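Local atomic coordinates of dihydrodipicolinate synthase (Agrobacterium tumefaciens, PDB entry 3B4U), a protein that probably catalyses the aldol-type condensation of pyruvate with an aldehyde such as aspartate semialdehyde. Residues L149-V154 against L182-D187; S176-L181 against I190-E195. All blocks are in the same frame, centred on the assembly; numbering follows the deposited sequence.

Contact 1. Residues L149-V154 against L182-D187; sequences LSVELV and LKEHGD
V151 and V154, one helical turn apart, receive the imidazole of H185 where two neighbouring outer helices of the TIM barrel, 151-160 and 175-185, lie side by side. The first of these helices is started by S150 at its N-cap: the hydroxyl OG, which also bonds to D115, accepts from L153 N at 2.9 Å, while V154 N closes the turn on S150 O. V151 meets the second helix in two ways. Its methyl CG1, anti to the backbone N (chi1 175°), lies 3.8 Å from H185 NE2 and brushes the aliphatic CG of E184, whose carboxylate leads away from the contact. The carbonyl O of V151 takes a weak hydrogen bond from H185 NE2, 3.2 Å long and bent to 135° at the hydrogen, with the oxygen oblique to the ring. One turn on, V154 CG1 sits over one face of the imidazole in a CH-pi contact, 4.1 Å from the ring centroid and nearest to the CD2 side. Against the opposite face lies E184 CB, so the ring is sandwiched between its own helix and the neighbouring one. The other ring nitrogen, ND1, is engaged by K158 of helix 151-160, which also forms a salt bridge with D187. Both nitrogens thus bond to the same helix, and across the contact the nearest carbon to the ring is V154 CG1, 3.7 Å from H185 CD2.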
# COMPACT_ATOMS: atom_id res chain seq x y z
N LEU B 149 8.29 13.07 -1.79
CA LEU B 149 9.08 13.56 -0.66
C LEU B 149 9.76 14.84 -1.10
O LEU B 149 10.74 14.84 -1.82
CB LEU B 149 10.09 12.50 -0.20
CG LEU B 149 9.54 11.10 0.08
CD1 LEU B 149 10.66 10.17 0.52
CD2 LEU B 149 8.40 11.14 1.08
N SER B 150 9.21 15.96 -0.67
CA SER B 150 9.72 17.25 -1.09
C SER B 150 11.13 17.50 -0.57
O SER B 150 11.56 16.92 0.42
CB SER B 150 8.80 18.36 -0.62
OG SER B 150 8.91 18.52 0.78
N VAL B 151 11.84 18.39 -1.25
CA VAL B 151 13.14 18.83 -0.76
C VAL B 151 13.04 19.35 0.66
O VAL B 151 13.87 19.06 1.51
CB VAL B 151 13.77 19.88 -1.72
CG1 VAL B 151 15.06 20.42 -1.15
CG2 VAL B 151 13.98 19.26 -3.12
N GLU B 152 11.98 20.10 0.93
CA GLU B 152 11.75 20.67 2.25
C GLU B 152 11.57 19.56 3.30
O GLU B 152 12.13 19.63 4.40
CB GLU B 152 10.54 21.60 2.18
CG GLU B 152 10.77 22.87 1.35
CD GLU B 152 10.67 22.76 -0.21
OE1 GLU B 152 10.31 21.74 -0.88
OE2 GLU B 152 10.97 23.80 -0.82
N LEU B 153 10.79 18.54 2.97
CA LEU B 153 10.60 17.41 3.88
C LEU B 153 11.91 16.71 4.14
O LEU B 153 12.22 16.37 5.27
CB LEU B 153 9.57 16.44 3.30
CG LEU B 153 9.38 15.20 4.18
CD1 LEU B 153 8.86 15.51 5.59
CD2 LEU B 153 8.45 14.22 3.47
N VAL B 154 12.68 16.45 3.08
CA VAL B 154 14.00 15.81 3.25
C VAL B 154 14.85 16.64 4.22
O VAL B 154 15.46 16.09 5.11
CB VAL B 154 14.70 15.60 1.92
CG1 VAL B 154 16.12 15.16 2.13
CG2 VAL B 154 13.95 14.59 1.05
N LEU B 182 20.60 17.70 -4.46
CA LEU B 182 22.05 17.72 -4.44
C LEU B 182 22.60 19.00 -3.79
O LEU B 182 23.52 18.92 -2.97
CB LEU B 182 22.61 17.51 -5.85
CG LEU B 182 22.32 16.10 -6.42
CD1 LEU B 182 22.53 16.09 -7.94
CD2 LEU B 182 23.16 15.02 -5.72
N LYS B 183 22.02 20.16 -4.11
CA LYS B 183 22.50 21.42 -3.50
C LYS B 183 22.25 21.54 -2.01
O LYS B 183 23.09 22.06 -1.27
CB LYS B 183 21.83 22.60 -4.20
CG LYS B 183 22.28 22.80 -5.62
CD LYS B 183 21.42 23.88 -6.29
CE LYS B 183 21.83 24.17 -7.70
NZ LYS B 183 20.97 25.24 -8.29
N GLU B 184 21.05 21.14 -1.61
CA GLU B 184 20.62 21.31 -0.24
C GLU B 184 21.02 20.14 0.63
O GLU B 184 21.28 20.35 1.81
CB GLU B 184 19.12 21.52 -0.14
CG GLU B 184 18.62 22.71 -0.88
CD GLU B 184 19.11 24.01 -0.33
OE1 GLU B 184 19.35 24.16 0.90
OE2 GLU B 184 19.27 24.91 -1.17
N HIS B 185 21.04 18.92 0.06
CA HIS B 185 21.16 17.70 0.84
C HIS B 185 22.17 16.74 0.25
O HIS B 185 22.15 15.57 0.58
CB HIS B 185 19.78 17.03 0.99
CG HIS B 185 18.76 17.97 1.52
ND1 HIS B 185 18.95 18.64 2.71
CD2 HIS B 185 17.57 18.39 1.03
CE1 HIS B 185 17.92 19.44 2.92
NE2 HIS B 185 17.06 19.29 1.92
N GLY B 186 23.13 17.26 -0.50
CA GLY B 186 24.15 16.41 -1.07
C GLY B 186 25.19 15.91 -0.09
O GLY B 186 26.02 15.12 -0.47
N ASP B 187 25.07 16.33 1.17
CA ASP B 187 25.78 15.73 2.29
C ASP B 187 25.27 14.32 2.60
O ASP B 187 25.97 13.53 3.22
CB ASP B 187 25.76 16.64 3.53
CG ASP B 187 24.38 17.06 4.00
OD1 ASP B 187 23.50 17.41 3.22
OD2 ASP B 187 24.18 17.14 5.23

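Contact 2. Residues S176-L181 against I190-E195; sequences SHTERL and ILIGDE
T178 and L181, on one face of helix 175-185, pack against I192 and I190 of strand 189-192 in a buried, largely apolar interface with no hydrogen bond between the segments. Both pairs belong to the tightly packed part. The methyl CG2 of T178 reaches both CG1 and CD1 of I192, each at 3.9 Å; the two side chains run across one another. The threonine torsion (chi1 -47°) sets CG2 anti to the backbone N and facing the strand, leaving OG1 to bond with D170 and with the carbonyl O of N174, just before the helix begins. One turn further along the helix, L181 CB and I190 CG2 stand 4.2 Å apart, and I190 CG1 rests 4.0 Å from the backbone O of L181. The helix and strand are the second and third elements of a beta-alpha-beta unit begun by strand 165-170, the repeating connection of the TIM barrel, and V168 of that first strand touches both L181 and I190. L191, between the two isoleucines, points away from the helix and meets L137 and K169. The looser surroundings lie on the far side of the helix, where E179 and R180 are partly exposed, and past I192, where the chain leaves the strand through G193 and the partly exposed D194, whose OD2 forms a salt bridge with R196.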
# COMPACT_ATOMS: atom_id res chain seq x y z
N SER B 176 14.66 19.14 -11.77
CA SER B 176 14.51 20.35 -10.94
C SER B 176 14.52 20.00 -9.48
O SER B 176 14.98 20.76 -8.64
CB SER B 176 13.24 21.15 -11.29
OG SER B 176 12.01 20.62 -10.84
N HIS B 177 13.92 18.86 -9.16
CA HIS B 177 13.90 18.33 -7.80
C HIS B 177 15.26 17.74 -7.42
O HIS B 177 15.86 18.11 -6.41
CB HIS B 177 12.81 17.27 -7.73
CG HIS B 177 12.66 16.65 -6.38
ND1 HIS B 177 13.29 15.48 -5.98
CD2 HIS B 177 11.93 17.09 -5.33
CE1 HIS B 177 12.93 15.24 -4.72
NE2 HIS B 177 12.11 16.19 -4.32
N THR B 178 15.77 16.85 -8.25
CA THR B 178 17.04 16.18 -7.97
C THR B 178 18.17 17.19 -7.76
O THR B 178 19.01 17.01 -6.86
CB THR B 178 17.41 15.23 -9.10
OG1 THR B 178 16.26 14.44 -9.43
CG2 THR B 178 18.55 14.33 -8.72
N GLU B 179 18.23 18.21 -8.61
CA GLU B 179 19.31 19.17 -8.50
C GLU B 179 19.28 19.92 -7.15
O GLU B 179 20.34 20.24 -6.62
CB GLU B 179 19.32 20.12 -9.71
CG GLU B 179 18.32 21.21 -9.72
CD GLU B 179 18.56 22.18 -10.86
OE1 GLU B 179 19.71 22.30 -11.27
OE2 GLU B 179 17.59 22.80 -11.30
N ARG B 180 18.09 20.22 -6.64
CA ARG B 180 17.90 20.81 -5.31
C ARG B 180 18.29 19.84 -4.21
O ARG B 180 18.88 20.25 -3.21
CB ARG B 180 16.46 21.24 -5.10
CG ARG B 180 16.09 22.42 -5.95
CD ARG B 180 14.63 22.75 -5.82
NE ARG B 180 14.36 23.29 -4.49
CZ ARG B 180 13.42 22.87 -3.66
NH1 ARG B 180 12.60 21.88 -3.99
NH2 ARG B 180 13.28 23.45 -2.48
N LEU B 181 17.95 18.55 -4.38
CA LEU B 181 18.41 17.56 -3.41
C LEU B 181 19.92 17.59 -3.33
O LEU B 181 20.48 17.47 -2.26
CB LEU B 181 17.96 16.12 -3.74
CG LEU B 181 16.49 15.79 -3.55
CD1 LEU B 181 16.32 14.34 -3.97
CD2 LEU B 181 16.03 16.01 -2.11
N ILE B 190 22.54 10.84 -2.08
CA ILE B 190 21.46 11.11 -3.03
C ILE B 190 21.64 10.15 -4.18
O ILE B 190 22.63 10.21 -4.90
CB ILE B 190 21.45 12.58 -3.49
CG1 ILE B 190 21.38 13.53 -2.29
CG2 ILE B 190 20.34 12.80 -4.48
CD1 ILE B 190 20.20 13.32 -1.38
N LEU B 191 20.69 9.25 -4.32
CA LEU B 191 20.73 8.16 -5.28
C LEU B 191 19.67 8.46 -6.35
O LEU B 191 18.60 8.97 -6.04
CB LEU B 191 20.44 6.84 -4.56
CG LEU B 191 21.25 6.58 -3.31
CD1 LEU B 191 20.83 5.25 -2.68
CD2 LEU B 191 22.74 6.61 -3.58
N ILE B 192 19.97 8.18 -7.61
CA ILE B 192 19.16 8.73 -8.72
C ILE B 192 18.61 7.59 -9.56
O ILE B 192 19.34 6.79 -10.14
CB ILE B 192 20.00 9.71 -9.57
CG1 ILE B 192 20.38 10.90 -8.71
CG2 ILE B 192 19.22 10.13 -10.83
CD1 ILE B 192 21.43 11.80 -9.37
N GLY B 193 17.30 7.52 -9.61
CA GLY B 193 16.58 6.48 -10.35
C GLY B 193 16.51 6.70 -11.85
O GLY B 193 16.59 5.75 -12.62
N ASP B 194 16.43 7.93 -12.31
CA ASP B 194 16.24 8.22 -13.74
C ASP B 194 17.58 8.17 -14.44
O ASP B 194 18.44 9.01 -14.23
CB ASP B 194 15.60 9.61 -13.87
CG ASP B 194 15.10 9.95 -15.27
OD1 ASP B 194 15.06 9.05 -16.14
OD2 ASP B 194 14.74 11.14 -15.48
N GLU B 195 17.75 7.16 -15.30
CA GLU B 195 19.05 6.89 -15.92
C GLU B 195 19.58 8.07 -16.70
O GLU B 195 20.78 8.30 -16.67
CB GLU B 195 18.95 5.68 -16.85
CG GLU B 195 18.95 4.38 -16.12
CD GLU B 195 17.65 4.03 -15.54
OE1 GLU B 195 16.58 4.68 -15.83
OE2 GLU B 195 17.71 3.02 -14.77

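Helix 175-185 serves both contacts, whose centres lie 10 Å apart: contact 1 sets it beside helix 151-160 in the outer layer, and contact 2 seats it on strand 189-192 nearer the centre of the chain. Every touching residue of contact 2 is buried and its contacts are mainly between aliphatic groups, with no hydrogen bond across, whereas contact 1 has an exposed glutamate at its margin and adds a polar bond to its packing. The two are joined directly. R180 NH2 meets E152 OE2 at 2.9 Å in a salt bridge, H177 NE2 probably donates to L149 O, and L181 touches V151 and V154 while also facing the strand.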